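Long-range contacts in type I polyketide synthase PikAII (Streptomyces venezuelae, PDB 3QP9), which is a C2-type ketoreductase from a modular polyketide synthase, built on Rossmann folds and probably acting in epimerization of the growing polyketide chain: residues D33-A38 against A230-R235; V154-V159 against P170-V175; S402-W407 against A417-L422; R180-E185 against E356-T361; R464-A469 against V486-V491. All blocks are in the same frame, centred on the assembly; numbering follows the deposited sequence.

In the fold
Contacts 2 to 5 are largely buried, and contact 1 is partly buried. Contact 3 lies nearest the chain centre, with small apolar groups packed between a strand-end turn and helix 413-426. In contact 2 a glutamine amide does the main work. The centres of contacts 1 and 5 lie about 17 and 18 Å from the chain centre, and each carries charged side chains and a water. Their strands 29-36 and 485-488 are neighbours. Contacts 2 and 4 share helix 170-185, joined near its start to strand 151-156 and near its end to the turn 356-361. Arg231 of contact 1 reaches the carbonyl of Ile406, tying the strand pair to contact 3.

Contact 1 of 5, residues D33-A38 against A230-R235; sequences DWKRLA and ARRLVR
Trp34 and Arg231 face each other across a non-hydrogen-bonded antiparallel pair, and both side chains lie on the same side of the sheet. CB of Arg231 sits over one face of the indole, 3.9 Å from the centre of its six-membered ring, a CH-pi contact. From there the arginine runs extended past the ring. Its CG is anti to the backbone N (chi1 -167°), which carries CD to within 3.5 Å of Trp34 CZ2. Its NH1 donates a hydrogen bond to Ile406 O.

The other side of the sheet holds Lys35, Arg232 and Ala230. CD of Lys35 approaches Arg232 NH1 at 3.7 Å. The like charges of Lys35 NZ and Arg232 NH1 stand 4.2 Å apart. Water 1 lies between them and accepts from both. Arg232 also forms a salt bridge with Glu218. CD2 of Leu37 touches Ala230 CB at 3.9 Å.

Backbone bonds join Asp33 with Arg232 and Lys35 with Ala230, in both directions in each pair. The straightest is Lys35 N to Ala230 O, 2.7 Å. Strands 29-36 and 227-235 are thus held by main chain, while the Arg231 chain packs on one face of the indole. Water 1 and Glu218 probably ease the crowding of positive charge.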
# COMPACT_ATOMS: atom_id res chain seq x y z
N ASP A 33 9.23 1.72 -10.10
CA ASP A 33 10.70 1.95 -10.15
C ASP A 33 10.93 3.32 -9.51
O ASP A 33 9.98 4.10 -9.39
CB ASP A 33 11.20 1.94 -11.61
CG ASP A 33 12.50 1.22 -11.74
OD1 ASP A 33 12.63 0.40 -12.69
OD2 ASP A 33 13.39 1.41 -10.84
N TRP A 34 12.14 3.59 -9.06
CA TRP A 34 12.49 4.86 -8.41
C TRP A 34 13.55 5.53 -9.24
O TRP A 34 14.69 4.97 -9.40
CB TRP A 34 12.98 4.53 -6.98
CG TRP A 34 11.81 4.18 -6.11
CD1 TRP A 34 11.29 2.94 -5.91
CD2 TRP A 34 10.97 5.11 -5.37
NE1 TRP A 34 10.13 3.06 -5.08
CE2 TRP A 34 9.93 4.36 -4.76
CE3 TRP A 34 10.98 6.53 -5.22
CZ2 TRP A 34 8.93 4.95 -3.95
CZ3 TRP A 34 9.96 7.14 -4.46
CH2 TRP A 34 8.97 6.32 -3.79
N LYS A 35 13.20 6.63 -9.89
CA LYS A 35 14.10 7.26 -10.87
C LYS A 35 15.02 8.26 -10.13
O LYS A 35 14.55 9.20 -9.52
CB LYS A 35 13.24 8.03 -11.87
CG LYS A 35 13.96 8.95 -12.79
CD LYS A 35 12.90 9.87 -13.59
CE LYS A 35 13.38 10.14 -15.05
NZ LYS A 35 13.03 11.57 -15.39
N ARG A 36 16.32 8.06 -10.23
CA ARG A 36 17.28 9.04 -9.66
C ARG A 36 17.12 10.44 -10.29
O ARG A 36 17.17 10.58 -11.56
CB ARG A 36 18.70 8.51 -9.91
CG ARG A 36 18.88 7.19 -9.18
CD ARG A 36 20.11 6.42 -9.72
NE ARG A 36 21.07 6.20 -8.65
CZ ARG A 36 20.99 5.20 -7.78
NH1 ARG A 36 19.97 4.31 -7.85
NH2 ARG A 36 21.91 5.11 -6.84
N LEU A 37 16.96 11.48 -9.48
CA LEU A 37 16.77 12.83 -10.03
C LEU A 37 18.12 13.59 -10.12
O LEU A 37 18.95 13.52 -9.19
CB LEU A 37 15.79 13.62 -9.16
CG LEU A 37 14.39 13.03 -9.01
CD1 LEU A 37 13.53 13.93 -8.12
CD2 LEU A 37 13.72 12.87 -10.43
N ALA A 38 18.30 14.36 -11.21
CA ALA A 38 19.50 15.20 -11.40
C ALA A 38 19.71 16.19 -10.24
O ALA A 38 18.75 16.76 -9.73
CB ALA A 38 19.35 15.96 -12.74
N ALA A 230 12.38 9.52 -7.54
CA ALA A 230 10.99 9.76 -7.73
C ALA A 230 10.29 8.53 -8.28
O ALA A 230 10.83 7.76 -9.12
CB ALA A 230 10.79 10.95 -8.71
N ARG A 231 9.09 8.34 -7.80
CA ARG A 231 8.28 7.14 -8.06
C ARG A 231 7.67 7.07 -9.46
O ARG A 231 7.03 8.06 -9.98
CB ARG A 231 7.18 7.04 -7.00
CG ARG A 231 6.44 5.65 -6.94
CD ARG A 231 5.81 5.52 -5.50
NE ARG A 231 4.98 4.28 -5.42
CZ ARG A 231 3.72 4.16 -5.86
NH1 ARG A 231 3.07 2.98 -5.69
NH2 ARG A 231 3.13 5.12 -6.57
N ARG A 232 7.82 5.92 -10.08
CA ARG A 232 7.37 5.74 -11.49
C ARG A 232 6.73 4.37 -11.62
O ARG A 232 7.29 3.39 -11.12
CB ARG A 232 8.66 5.77 -12.43
CG ARG A 232 9.31 7.15 -12.57
CD ARG A 232 8.27 8.18 -13.22
NE ARG A 232 8.97 9.46 -13.52
CZ ARG A 232 9.03 10.47 -12.67
NH1 ARG A 232 9.63 11.59 -13.00
NH2 ARG A 232 8.48 10.33 -11.46
N LEU A 233 5.59 4.26 -12.29
CA LEU A 233 5.08 2.96 -12.76
C LEU A 233 5.59 2.67 -14.15
O LEU A 233 5.42 3.47 -15.05
CB LEU A 233 3.54 2.99 -12.74
CG LEU A 233 2.93 1.66 -13.18
CD1 LEU A 233 3.06 0.79 -11.89
CD2 LEU A 233 1.46 1.98 -13.51
N VAL A 234 6.35 1.58 -14.31
CA VAL A 234 6.88 1.24 -15.59
C VAL A 234 6.48 -0.19 -16.01
O VAL A 234 6.10 -1.04 -15.18
CB VAL A 234 8.48 1.35 -15.62
CG1 VAL A 234 8.92 2.88 -15.30
CG2 VAL A 234 9.06 0.35 -14.70
N ARG A 235 6.65 -0.52 -17.29
CA ARG A 235 6.42 -1.92 -17.70
C ARG A 235 7.48 -2.81 -17.13
O ARG A 235 8.68 -2.46 -17.06
CB ARG A 235 6.49 -2.09 -19.23
CG ARG A 235 5.22 -1.68 -19.86
CD ARG A 235 5.06 -2.03 -21.32
NE ARG A 235 3.84 -1.35 -21.75
CZ ARG A 235 2.61 -1.80 -21.56
NH1 ARG A 235 1.55 -1.06 -21.96
NH2 ARG A 235 2.45 -2.99 -21.00
O HOH W 1 10.43 11.19 -15.76

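Contact 2 of 5, residues V154-V159 against P170-V175; sequences VTHGAV and PAQAMV
In the beta-alpha-beta unit made by strand 151-156, helix 170-185 and strand 190-196, Gln172 of the helix reaches back to His156 at the end of the first strand. Its CG is anti to the carbonyl carbon (chi1 -70°), and the chain beyond is extended. This lays the amide across the strand end. OE1 accepts a hydrogen bond from His156 N at 2.9 Å. The donor lies above the amide plane, not on a lone pair. The same OE1 is 3.1 Å from Thr155 CA, so the oxygen sits close over the strand backbone.

The helix turn behind the amide packs on the loop after the strand. Ala158 CB touches Gln172 CB at 3.7 Å, and Ala158 O lies 3.4 Å from Ala173 CB. The OG1 of Thr155 is taken up by Asp195 and Trp176, which ties this strand to the next strand of the unit and to the helix. Glu118 accepts from NE2 of Gln172, and Ser198 O accepts from ND1 of His156, so both flat groups are held from outside as well. The amide and imidazole planes stand 80° apart. Gln172 NE2 lies over one face of the His156 ring, toward the rim and 3.1 Å above its plane.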
# COMPACT_ATOMS: atom_id res chain seq x y z
N VAL A 154 5.72 13.28 5.68
CA VAL A 154 7.05 12.70 5.67
C VAL A 154 7.05 11.39 6.41
O VAL A 154 6.48 11.29 7.52
CB VAL A 154 8.05 13.71 6.23
CG1 VAL A 154 9.46 13.10 6.34
CG2 VAL A 154 8.13 14.98 5.28
N THR A 155 7.67 10.33 5.81
CA THR A 155 7.78 9.06 6.46
C THR A 155 9.27 8.72 6.55
O THR A 155 10.08 9.45 6.02
CB THR A 155 7.06 7.94 5.65
OG1 THR A 155 7.61 7.91 4.29
CG2 THR A 155 5.51 8.15 5.64
N HIS A 156 9.63 7.63 7.24
CA HIS A 156 11.03 7.08 7.21
C HIS A 156 10.90 5.59 7.15
O HIS A 156 10.09 5.02 7.88
CB HIS A 156 11.89 7.55 8.45
CG HIS A 156 11.32 7.16 9.77
ND1 HIS A 156 11.72 6.02 10.44
CD2 HIS A 156 10.39 7.77 10.57
CE1 HIS A 156 11.05 5.92 11.58
NE2 HIS A 156 10.23 6.96 11.68
N GLY A 157 11.66 4.95 6.27
CA GLY A 157 11.63 3.47 6.13
C GLY A 157 10.36 2.92 5.45
O GLY A 157 10.10 1.74 5.52
N ALA A 158 9.53 3.78 4.86
CA ALA A 158 8.30 3.33 4.27
C ALA A 158 8.35 2.67 2.85
O ALA A 158 7.41 1.94 2.46
CB ALA A 158 7.21 4.44 4.34
N VAL A 159 9.36 2.98 2.06
CA VAL A 159 9.42 2.46 0.67
C VAL A 159 10.84 1.92 0.47
O VAL A 159 11.77 2.34 1.14
CB VAL A 159 9.12 3.46 -0.39
CG1 VAL A 159 7.61 4.11 -0.16
CG2 VAL A 159 10.20 4.60 -0.34
N PRO A 170 6.56 -0.87 7.43
CA PRO A 170 5.54 -1.16 6.52
C PRO A 170 4.31 -0.40 6.97
O PRO A 170 3.48 0.02 6.13
CB PRO A 170 5.40 -2.69 6.69
CG PRO A 170 6.04 -2.93 8.08
CD PRO A 170 7.19 -2.12 7.91
N ALA A 171 4.19 -0.13 8.27
CA ALA A 171 3.04 0.67 8.66
C ALA A 171 3.03 2.07 8.08
O ALA A 171 1.95 2.58 7.71
CB ALA A 171 2.88 0.74 10.21
N GLN A 172 4.19 2.70 7.95
CA GLN A 172 4.22 4.08 7.36
C GLN A 172 3.88 4.06 5.85
O GLN A 172 3.44 5.06 5.32
CB GLN A 172 5.56 4.77 7.65
CG GLN A 172 5.72 5.15 9.15
CD GLN A 172 6.92 5.96 9.41
OE1 GLN A 172 7.19 6.91 8.67
NE2 GLN A 172 7.66 5.65 10.54
N ALA A 173 4.16 2.95 5.15
CA ALA A 173 3.71 2.86 3.72
C ALA A 173 2.20 3.05 3.62
O ALA A 173 1.76 3.37 2.55
CB ALA A 173 4.09 1.48 3.06
N MET A 174 1.41 2.84 4.72
CA MET A 174 -0.09 3.03 4.63
C MET A 174 -0.42 4.49 4.46
O MET A 174 -1.42 4.84 3.83
CB MET A 174 -0.85 2.49 5.86
CG MET A 174 -0.54 1.03 6.07
SD MET A 174 -1.69 0.13 7.08
CE MET A 174 -1.16 0.80 8.67
N VAL A 175 0.42 5.38 4.98
CA VAL A 175 0.23 6.78 4.68
C VAL A 175 0.47 7.12 3.21
O VAL A 175 -0.22 7.96 2.61
CB VAL A 175 1.12 7.60 5.57
CG1 VAL A 175 1.23 9.03 5.03
CG2 VAL A 175 0.56 7.52 6.97

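Contact 3 of 5, residues S402-W407 against A417-L422; sequences SVAAIW and AGTAFL
Ala405 and Ala420 meet where the turn after strand 396-402 packs against helix 413-426. Ala405 CB points at the helix and lies 4.1 Å from Ala420 CB. It is 3.4 Å from Ala420 N, so the methyl rests on the helix backbone as well. Thr419 stands beside this pair, one residue earlier on the helix, and its CB points toward the turn. The modelled setting of its two branches is doubtful. The contact is therefore held by packing of small groups, with short side chains on both sides.

The next shell fixes the shape of the turn. Ser402 OG is anti to its own N (chi1 158°) and accepts from Ala404 N at 2.9 Å, closing an ST turn. Ala405 N is bonded to Ser402 O at 2.9 Å, which sets Ala405 in place to face the helix. Ser402 also touches Tyr415; this pair is consistent with the serine and tyrosine of short-chain reductases.

Farther out, Ala405 O receives a weak hydrogen bond from Arg180 of helix 170-185. Phe421, on the far side of helix 413-426, packs on helices 170-185 and 363-386. Helix 170-185 thus touches both the turn and helix 413-426.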
# COMPACT_ATOMS: atom_id res chain seq x y z
N SER A 402 -3.69 -4.63 -4.57
CA SER A 402 -4.62 -3.96 -5.50
C SER A 402 -3.93 -2.77 -6.13
O SER A 402 -3.15 -2.10 -5.47
CB SER A 402 -5.84 -3.50 -4.72
OG SER A 402 -6.50 -2.46 -5.40
N VAL A 403 -4.27 -2.48 -7.37
CA VAL A 403 -3.84 -1.26 -8.00
C VAL A 403 -4.23 0.03 -7.17
O VAL A 403 -3.68 1.10 -7.45
CB VAL A 403 -4.35 -1.13 -9.48
CG1 VAL A 403 -3.79 -2.26 -10.40
CG2 VAL A 403 -5.93 -1.11 -9.58
N ALA A 404 -5.11 -0.09 -6.16
CA ALA A 404 -5.50 1.10 -5.29
C ALA A 404 -4.25 1.50 -4.48
O ALA A 404 -4.00 2.68 -4.25
CB ALA A 404 -6.65 0.75 -4.35
N ALA A 405 -3.40 0.52 -4.21
CA ALA A 405 -2.20 0.80 -3.49
C ALA A 405 -1.03 1.26 -4.37
O ALA A 405 0.03 1.69 -3.85
CB ALA A 405 -1.78 -0.49 -2.69
N ILE A 406 -1.17 1.09 -5.67
CA ILE A 406 -0.09 1.39 -6.63
C ILE A 406 -0.23 2.83 -7.15
O ILE A 406 0.64 3.66 -6.94
CB ILE A 406 -0.15 0.46 -7.80
CG1 ILE A 406 0.12 -1.00 -7.30
CG2 ILE A 406 0.93 0.86 -8.88
CD1 ILE A 406 1.46 -1.23 -6.54
N TRP A 407 -1.40 3.15 -7.70
CA TRP A 407 -1.62 4.46 -8.22
C TRP A 407 -2.74 5.18 -7.46
O TRP A 407 -2.75 6.41 -7.42
CB TRP A 407 -1.87 4.40 -9.75
CG TRP A 407 -2.99 3.49 -10.26
CD1 TRP A 407 -4.34 3.62 -10.04
CD2 TRP A 407 -2.83 2.38 -11.16
NE1 TRP A 407 -5.02 2.64 -10.71
CE2 TRP A 407 -4.13 1.87 -11.40
CE3 TRP A 407 -1.70 1.75 -11.75
CZ2 TRP A 407 -4.35 0.79 -12.26
CZ3 TRP A 407 -1.92 0.64 -12.58
CH2 TRP A 407 -3.25 0.17 -12.82
N ALA A 417 -4.55 2.38 1.81
CA ALA A 417 -3.79 2.21 3.04
C ALA A 417 -3.51 0.74 3.38
O ALA A 417 -2.35 0.36 3.63
CB ALA A 417 -4.53 2.95 4.26
N GLY A 418 -4.57 -0.10 3.43
CA GLY A 418 -4.41 -1.48 3.93
C GLY A 418 -3.57 -2.32 2.96
O GLY A 418 -2.74 -3.10 3.34
N THR A 419 -3.82 -2.12 1.67
CA THR A 419 -3.25 -2.90 0.61
C THR A 419 -1.80 -2.40 0.43
O THR A 419 -0.88 -3.21 0.12
CB THR A 419 -4.28 -2.72 -0.52
OG1 THR A 419 -4.89 -3.94 -0.89
CG2 THR A 419 -4.15 -1.65 -1.58
N ALA A 420 -1.56 -1.10 0.68
CA ALA A 420 -0.12 -0.68 0.64
C ALA A 420 0.70 -1.32 1.71
O ALA A 420 1.93 -1.43 1.59
CB ALA A 420 0.07 0.90 0.70
N PHE A 421 0.03 -1.83 2.76
CA PHE A 421 0.82 -2.48 3.82
C PHE A 421 1.33 -3.79 3.29
O PHE A 421 2.52 -4.21 3.62
CB PHE A 421 -0.02 -2.74 5.07
CG PHE A 421 0.73 -3.44 6.17
CD1 PHE A 421 1.51 -2.69 7.07
CD2 PHE A 421 0.64 -4.84 6.30
CE1 PHE A 421 2.22 -3.33 8.08
CE2 PHE A 421 1.29 -5.46 7.27
CZ PHE A 421 2.09 -4.71 8.20
N LEU A 422 0.48 -4.47 2.46
CA LEU A 422 0.92 -5.76 1.78
C LEU A 422 2.12 -5.59 0.90
O LEU A 422 3.12 -6.43 0.91
CB LEU A 422 -0.24 -6.35 0.96
CG LEU A 422 -1.57 -6.45 1.66
CD1 LEU A 422 -2.59 -7.06 0.74
CD2 LEU A 422 -1.38 -7.42 2.91

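Contact 4 of 5, residues R180-E185 against E356-T361; sequences RVAALE and EPLAAT
Glu185, at the end of helix 170-185, and Leu358, in the turn that leads from strand 343-348 to helix 363-386, are the main partners here. The turn belongs to the ketoreductase Rossmann fold, and the helix comes from an earlier part of the chain.

The polar contact is a single hydrogen bond. Leu358 N donates to Glu185 OE1 at 2.9 Å, with an N-H...O angle of 168°. OE1 uses its syn lone pair, on the side of the other oxygen. The glutamate chain is extended beyond CG and crosses Leu358 at about a right angle. Its second oxygen, OE2, accepts from Gly411 N, and it also passes Pro357 CA at 3.7 Å. The carboxylate is thus held at both oxygens by main-chain N-H groups. This probably favours its charged form.

The apolar contact runs through one branch of Leu358. Its CG is anti to the carbonyl carbon (chi1 -66°), and CD1 turns in to the helix. CD1 lies 3.7 Å from Ala182 CB and 4.2 Å from Val181 CG1. It is also 3.6 Å from Ala182 N.

The turn is bonded from outside and from within. Gln140 of helix 130-144 donates from NE2 to Leu358 O and Thr361 O. Within the turn, Pro357 O accepts from three donors, Ala360 N, Thr361 N and Thr361 OG1, the hydroxyl lying 2.9 Å away and above the carbonyl plane.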
# COMPACT_ATOMS: atom_id res chain seq x y z
N ARG A 180 -1.62 9.08 -1.85
CA ARG A 180 -1.94 9.15 -3.29
C ARG A 180 -3.40 9.39 -3.54
O ARG A 180 -3.75 10.06 -4.51
CB ARG A 180 -1.53 7.86 -3.99
CG ARG A 180 0.03 7.73 -3.98
CD ARG A 180 0.38 6.38 -4.79
NE ARG A 180 0.39 5.17 -3.93
CZ ARG A 180 1.44 4.78 -3.22
NH1 ARG A 180 2.58 5.49 -3.20
NH2 ARG A 180 1.32 3.71 -2.42
N VAL A 181 -4.24 8.84 -2.69
CA VAL A 181 -5.70 9.04 -2.85
C VAL A 181 -6.08 10.51 -2.47
O VAL A 181 -6.83 11.18 -3.24
CB VAL A 181 -6.55 7.97 -2.06
CG1 VAL A 181 -8.16 8.40 -2.14
CG2 VAL A 181 -6.28 6.60 -2.67
N ALA A 182 -5.48 11.02 -1.38
CA ALA A 182 -5.68 12.43 -0.99
C ALA A 182 -5.25 13.42 -2.09
O ALA A 182 -5.94 14.42 -2.33
CB ALA A 182 -4.97 12.75 0.34
N ALA A 183 -4.15 13.13 -2.75
CA ALA A 183 -3.79 13.86 -3.98
C ALA A 183 -4.88 13.96 -5.05
O ALA A 183 -4.98 15.00 -5.76
CB ALA A 183 -2.53 13.24 -4.67
N LEU A 184 -5.62 12.87 -5.26
CA LEU A 184 -6.63 12.87 -6.35
C LEU A 184 -7.90 13.52 -5.86
O LEU A 184 -8.59 14.21 -6.63
CB LEU A 184 -6.98 11.48 -6.80
CG LEU A 184 -5.84 10.69 -7.42
CD1 LEU A 184 -6.21 9.20 -7.63
CD2 LEU A 184 -5.46 11.38 -8.69
N GLU A 185 -8.17 13.35 -4.57
CA GLU A 185 -9.38 13.93 -3.96
C GLU A 185 -9.27 15.40 -3.53
O GLU A 185 -10.28 16.13 -3.50
CB GLU A 185 -9.90 13.02 -2.81
CG GLU A 185 -10.31 11.58 -3.22
CD GLU A 185 -10.85 10.81 -2.03
OE1 GLU A 185 -10.76 11.31 -0.87
OE2 GLU A 185 -11.32 9.70 -2.24
N GLU A 356 -14.81 4.80 0.98
CA GLU A 356 -15.50 6.08 1.19
C GLU A 356 -14.53 7.20 0.79
O GLU A 356 -13.33 7.04 0.95
CB GLU A 356 -15.85 6.33 2.68
CG GLU A 356 -16.66 5.26 3.48
CD GLU A 356 -17.13 5.81 4.86
OE1 GLU A 356 -17.70 6.93 4.90
OE2 GLU A 356 -16.96 5.12 5.90
N PRO A 357 -15.03 8.38 0.34
CA PRO A 357 -14.06 9.48 0.22
C PRO A 357 -13.37 9.82 1.56
O PRO A 357 -13.96 9.62 2.63
CB PRO A 357 -14.96 10.68 -0.24
CG PRO A 357 -16.07 9.98 -1.07
CD PRO A 357 -16.36 8.73 -0.23
N LEU A 358 -12.16 10.36 1.51
CA LEU A 358 -11.46 10.65 2.77
C LEU A 358 -12.23 11.64 3.65
O LEU A 358 -12.27 11.45 4.87
CB LEU A 358 -10.01 11.11 2.59
CG LEU A 358 -9.07 10.02 2.00
CD1 LEU A 358 -7.77 10.61 1.39
CD2 LEU A 358 -8.72 8.82 2.95
N ALA A 359 -12.83 12.67 3.03
CA ALA A 359 -13.59 13.71 3.78
C ALA A 359 -14.71 13.09 4.59
O ALA A 359 -15.06 13.60 5.66
CB ALA A 359 -14.15 14.78 2.85
N ALA A 360 -15.23 11.97 4.09
CA ALA A 360 -16.45 11.37 4.66
C ALA A 360 -16.19 10.24 5.65
O ALA A 360 -17.06 9.90 6.42
CB ALA A 360 -17.43 10.93 3.54
N THR A 361 -14.98 9.66 5.63
CA THR A 361 -14.65 8.62 6.59
C THR A 361 -14.12 9.20 7.89
O THR A 361 -14.16 10.40 8.11
CB THR A 361 -13.57 7.63 6.07
OG1 THR A 361 -13.50 7.63 4.64
CG2 THR A 361 -13.94 6.28 6.53

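Contact 5 of 5, residues R464-A469 against V486-V491; sequences RPLAPA and VTIADV
Arg464 and Asp490 both carry CG anti to the backbone N (chi1 -168° and -177°). With their backbones bonded at this point, the two side chains run side by side in the same direction. The arginine then bends at chi3 (-71°). Its aliphatic part runs alongside OD2 of Asp490, with CB and CD each 3.7 Å from it. The two flat groups are not parallel, and OD2 lies near the plane of the guanidinium at its edge. Arg464 NE stays 4.2 Å from OD2. That is beyond a salt bridge, so the attraction is probably a weak electrostatic one.

The backbones meet once, where Arg464 N donates to Asp490 O at 3.2 Å. Water 2 is 2.8 Å from both Asp490 OD2 and Pro465 O. It can donate toward these oxygens, but its surroundings hold more acceptors than it has protons.

Leu466 fills the inner side of the contact. Its CD1 lies 3.6 Å from Asp490 CB. CD2 comes 4.3 Å from Ile488 CG2, at the end of the strand. Asp490 N is buried here without a partner in the model.

Outside the two segments, Leu466 and Ile488 both pack on Trp441 of strand 435-441. Segment 464-469 runs into helix 468-481, with Ala467 at the N-cap position, and strand 485-488 follows that helix. The arrangement is consistent with the end of the short-chain reductase Rossmann fold, where the final strand lies beside strand 435-441.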
# COMPACT_ATOMS: atom_id res chain seq x y z
N ARG A 464 -9.99 -3.03 -17.98
CA ARG A 464 -10.77 -4.18 -18.48
C ARG A 464 -10.69 -5.31 -17.45
O ARG A 464 -9.58 -5.79 -17.19
CB ARG A 464 -10.25 -4.66 -19.85
CG ARG A 464 -11.23 -5.67 -20.56
CD ARG A 464 -10.74 -6.49 -21.80
NE ARG A 464 -10.57 -5.69 -23.01
CZ ARG A 464 -11.48 -5.57 -23.98
NH1 ARG A 464 -12.65 -6.20 -23.87
NH2 ARG A 464 -11.22 -4.81 -25.04
N PRO A 465 -11.83 -5.75 -16.85
CA PRO A 465 -11.73 -6.82 -15.85
C PRO A 465 -10.98 -8.03 -16.34
O PRO A 465 -11.10 -8.40 -17.54
CB PRO A 465 -13.19 -7.21 -15.57
CG PRO A 465 -14.02 -5.99 -16.05
CD PRO A 465 -13.14 -5.03 -16.73
N LEU A 466 -10.16 -8.57 -15.43
CA LEU A 466 -9.27 -9.70 -15.75
C LEU A 466 -10.03 -11.00 -15.83
O LEU A 466 -10.66 -11.41 -14.85
CB LEU A 466 -8.15 -9.84 -14.69
CG LEU A 466 -6.85 -9.03 -14.78
CD1 LEU A 466 -6.86 -7.75 -15.64
CD2 LEU A 466 -5.94 -8.96 -13.45
N ALA A 467 -9.88 -11.72 -16.95
CA ALA A 467 -10.39 -13.14 -16.90
C ALA A 467 -9.55 -13.95 -15.87
O ALA A 467 -8.34 -13.78 -15.78
CB ALA A 467 -10.38 -13.81 -18.22
N PRO A 468 -10.24 -14.77 -15.06
CA PRO A 468 -9.67 -15.49 -13.93
C PRO A 468 -8.56 -16.42 -14.41
O PRO A 468 -7.47 -16.40 -13.86
CB PRO A 468 -10.88 -16.25 -13.35
CG PRO A 468 -12.02 -15.25 -13.60
CD PRO A 468 -11.72 -14.63 -14.95
N ALA A 469 -8.82 -17.13 -15.49
CA ALA A 469 -7.82 -18.02 -16.07
C ALA A 469 -6.51 -17.33 -16.48
O ALA A 469 -5.39 -17.85 -16.21
CB ALA A 469 -8.44 -18.71 -17.32
N VAL A 486 4.91 -7.05 -8.02
CA VAL A 486 4.59 -6.80 -9.43
C VAL A 486 3.12 -6.31 -9.48
O VAL A 486 2.35 -6.63 -8.62
CB VAL A 486 4.78 -8.07 -10.23
CG1 VAL A 486 3.84 -9.17 -9.74
CG2 VAL A 486 4.62 -7.80 -11.75
N THR A 487 2.76 -5.50 -10.46
CA THR A 487 1.34 -5.10 -10.69
C THR A 487 0.82 -5.87 -11.94
O THR A 487 1.44 -5.82 -12.98
CB THR A 487 1.24 -3.62 -10.98
OG1 THR A 487 1.65 -2.96 -9.82
CG2 THR A 487 -0.21 -3.15 -11.37
N ILE A 488 -0.36 -6.48 -11.85
CA ILE A 488 -0.91 -7.16 -13.00
C ILE A 488 -2.23 -6.44 -13.28
O ILE A 488 -3.15 -6.54 -12.51
CB ILE A 488 -1.16 -8.58 -12.66
CG1 ILE A 488 0.22 -9.20 -12.28
CG2 ILE A 488 -1.73 -9.35 -13.98
CD1 ILE A 488 0.12 -10.67 -12.02
N ALA A 489 -2.32 -5.81 -14.43
CA ALA A 489 -3.50 -5.03 -14.75
C ALA A 489 -3.64 -4.88 -16.29
O ALA A 489 -2.64 -4.86 -17.01
CB ALA A 489 -3.39 -3.67 -14.03
N ASP A 490 -4.88 -4.90 -16.79
CA ASP A 490 -5.15 -4.78 -18.21
C ASP A 490 -5.65 -3.36 -18.35
O ASP A 490 -6.81 -3.08 -17.99
CB ASP A 490 -6.24 -5.83 -18.63
CG ASP A 490 -6.51 -5.80 -20.14
OD1 ASP A 490 -6.00 -4.88 -20.82
OD2 ASP A 490 -7.21 -6.69 -20.68
N VAL A 491 -4.79 -2.47 -18.86
CA VAL A 491 -5.01 -1.04 -18.87
C VAL A 491 -4.89 -0.54 -20.33
O VAL A 491 -3.90 -0.84 -21.02
CB VAL A 491 -3.97 -0.30 -17.97
CG1 VAL A 491 -4.44 1.16 -17.76
CG2 VAL A 491 -3.79 -0.97 -16.58
O HOH W 2 -9.10 -8.29 -19.47